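PDB 1O12: N-acetylglucosamine-6-phosphate deacetylase from Thermotoga maritima, which probably removes the acetyl group from N-acetylglucosamine 6-phosphate by metal-dependent hydrolysis, a step of amino-sugar metabolism. Local coordinates for residues E77-L82 and R110-E115. Residues are numbered along the deposited sequence; the frame is centred on the assembly and turned at random.
Sequences EMEEFL and RDYILE
Glu79 and Tyr112 carry this contact between helix 75-83 and helix 99-115, a worked example of two helices joined through long polar side chains while their backbones stay apart: the closest CA atoms, those of the same two residues, are 11.2 Å from each other. Along 77-82, Met78 turns to strand 87-93, where its selenomethionine side chain packs on Phe90. Glu79, which also touches Phe90, reaches out to the second helix. Its CG lies anti to the backbone N (chi1 173°) and the chain beyond is extended, which carries the carboxylate to the phenol. Tyr112 OH donates a hydrogen bond of 2.7 Å to Glu79 OE2, arriving from above the carboxylate plane; the acceptor sits at the ring edge, with the carboxylate and ring planes 75° apart. OE2 is also hydrogen-bonded to Thr119 OG1, and OE1 to Tyr83 OH, so three hydroxyls fix the carboxylate's rotation. A phenylalanine in place of Tyr112, lacking the hydroxyl, would probably leave Glu79 OE2 with one donor fewer and its carboxylate less firmly held. Further on, Leu82 joins Met78 against Phe90. The Glu79-Tyr112 pair thus bridges neighbouring outer helices near the surface of an amidohydrolase TIM barrel, away from the iron site.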
loop_
_atom_site.group_PDB
_atom_site.type_symbol
_atom_site.label_atom_id
_atom_site.label_comp_id
_atom_site.label_asym_id
_atom_site.label_seq_id
_atom_site.Cartn_x
_atom_site.Cartn_y
_atom_site.Cartn_z
ATOM N N GLU A 77 29.015 12.747 23.678
ATOM C CA GLU A 77 27.847 12.554 24.531
ATOM C C GLU A 77 26.859 11.624 23.853
ATOM O O GLU A 77 26.384 10.664 24.474
ATOM C CB GLU A 77 27.149 13.880 24.885
ATOM C CG GLU A 77 27.927 14.753 25.835
ATOM C CD GLU A 77 29.066 15.461 25.140
ATOM O OE1 GLU A 77 29.920 16.051 25.844
ATOM O OE2 GLU A 77 29.111 15.443 23.883
HETATM N N MSE A 78 26.555 11.901 22.587
HETATM C CA MSE A 78 25.624 11.062 21.847
HETATM C C MSE A 78 26.084 9.611 21.854
HETATM O O MSE A 78 25.303 8.714 22.202
HETATM C CB MSE A 78 25.500 11.562 20.414
HETATM C CG MSE A 78 24.853 12.925 20.330
HETATM SE SE MSE A 78 24.693 13.704 18.536
HETATM C CE MSE A 78 23.318 12.531 17.793
ATOM N N GLU A 79 27.352 9.378 21.506
ATOM C CA GLU A 79 27.868 8.016 21.451
ATOM C C GLU A 79 27.671 7.221 22.736
ATOM O O GLU A 79 27.126 6.117 22.733
ATOM C CB GLU A 79 29.353 8.010 21.110
ATOM C CG GLU A 79 30.002 6.630 21.213
ATOM C CD GLU A 79 31.416 6.580 20.624
ATOM O OE1 GLU A 79 32.056 5.507 20.690
ATOM O OE2 GLU A 79 31.895 7.612 20.090
ATOM N N GLU A 80 28.141 7.803 23.826
ATOM C CA GLU A 80 28.077 7.214 25.131
ATOM C C GLU A 80 26.623 6.845 25.507
ATOM O O GLU A 80 26.361 5.753 26.019
ATOM C CB GLU A 80 28.711 8.208 26.121
ATOM C CG GLU A 80 28.956 7.673 27.514
ATOM C CD GLU A 80 29.390 6.196 27.519
ATOM O OE1 GLU A 80 30.312 5.815 26.744
ATOM O OE2 GLU A 80 28.801 5.420 28.314
ATOM N N PHE A 81 25.664 7.721 25.248
ATOM C CA PHE A 81 24.295 7.366 25.600
ATOM C C PHE A 81 23.751 6.231 24.736
ATOM O O PHE A 81 23.146 5.283 25.245
ATOM C CB PHE A 81 23.359 8.560 25.467
ATOM C CG PHE A 81 21.950 8.235 25.827
ATOM C CD1 PHE A 81 21.608 7.949 27.150
ATOM C CD2 PHE A 81 20.973 8.119 24.841
ATOM C CE1 PHE A 81 20.302 7.538 27.496
ATOM C CE2 PHE A 81 19.666 7.706 25.176
ATOM C CZ PHE A 81 19.336 7.415 26.509
ATOM N N LEU A 82 23.965 6.349 23.423
ATOM C CA LEU A 82 23.485 5.359 22.464
ATOM C C LEU A 82 23.838 3.908 22.782
ATOM O O LEU A 82 23.082 2.986 22.427
ATOM C CB LEU A 82 23.958 5.731 21.060
ATOM C CG LEU A 82 23.264 7.013 20.600
ATOM C CD1 LEU A 82 23.546 7.241 19.142
ATOM C CD2 LEU A 82 21.764 6.914 20.836
ATOM N N ARG A 110 34.951 14.544 11.471
ATOM C CA ARG A 110 36.155 13.976 10.868
ATOM C C ARG A 110 37.273 13.899 11.918
ATOM O O ARG A 110 37.974 12.894 12.001
ATOM C CB ARG A 110 36.633 14.839 9.688
ATOM C CG ARG A 110 37.875 14.300 8.896
ATOM C CD ARG A 110 38.652 15.472 8.218
ATOM N NE ARG A 110 39.161 16.433 9.212
ATOM C CZ ARG A 110 39.569 17.673 8.950
ATOM N NH1 ARG A 110 39.550 18.144 7.718
ATOM N NH2 ARG A 110 39.962 18.464 9.935
ATOM N N ASP A 111 37.426 14.953 12.718
ATOM C CA ASP A 111 38.461 14.969 13.744
ATOM C C ASP A 111 38.089 14.003 14.865
ATOM O O ASP A 111 38.960 13.354 15.480
ATOM C CB ASP A 111 38.641 16.373 14.353
ATOM C CG ASP A 111 39.165 17.400 13.364
ATOM O OD1 ASP A 111 39.775 17.026 12.334
ATOM O OD2 ASP A 111 38.980 18.602 13.638
ATOM N N TYR A 112 36.792 13.935 15.154
ATOM C CA TYR A 112 36.310 13.058 16.192
ATOM C C TYR A 112 36.536 11.600 15.797
ATOM O O TYR A 112 36.830 10.760 16.639
ATOM C CB TYR A 112 34.823 13.299 16.436
ATOM C CG TYR A 112 34.282 12.444 17.556
ATOM C CD1 TYR A 112 34.417 12.849 18.874
ATOM C CD2 TYR A 112 33.687 11.204 17.299
ATOM C CE1 TYR A 112 33.981 12.060 19.915
ATOM C CE2 TYR A 112 33.240 10.398 18.333
ATOM C CZ TYR A 112 33.386 10.829 19.651
ATOM O OH TYR A 112 32.922 10.068 20.727
ATOM N N ILE A 113 36.427 11.288 14.512
ATOM C CA ILE A 113 36.605 9.898 14.120
ATOM C C ILE A 113 38.078 9.477 14.167
ATOM O O ILE A 113 38.405 8.327 14.514
ATOM C CB ILE A 113 35.946 9.648 12.728
ATOM C CG1 ILE A 113 34.423 9.792 12.901
ATOM C CG2 ILE A 113 36.404 8.299 12.136
ATOM C CD1 ILE A 113 33.571 9.552 11.641
ATOM N N LEU A 114 38.951 10.437 13.848
ATOM C CA LEU A 114 40.399 10.251 13.844
ATOM C C LEU A 114 40.866 10.054 15.280
ATOM O O LEU A 114 41.773 9.267 15.532
ATOM C CB LEU A 114 41.085 11.486 13.236
ATOM C CG LEU A 114 42.606 11.626 13.007
ATOM C CD1 LEU A 114 43.342 11.428 14.327
ATOM C CD2 LEU A 114 43.094 10.664 11.970
ATOM N N GLU A 115 40.238 10.761 16.223
ATOM C CA GLU A 115 40.603 10.663 17.638
ATOM C C GLU A 115 40.059 9.429 18.349
ATOM O O GLU A 115 40.654 8.953 19.309
ATOM C CB GLU A 115 40.155 11.922 18.382
ATOM C CG GLU A 115 41.100 13.092 18.206
ATOM C CD GLU A 115 40.386 14.435 18.216
ATOM O OE1 GLU A 115 39.530 14.642 19.106
ATOM O OE2 GLU A 115 40.685 15.290 17.339
#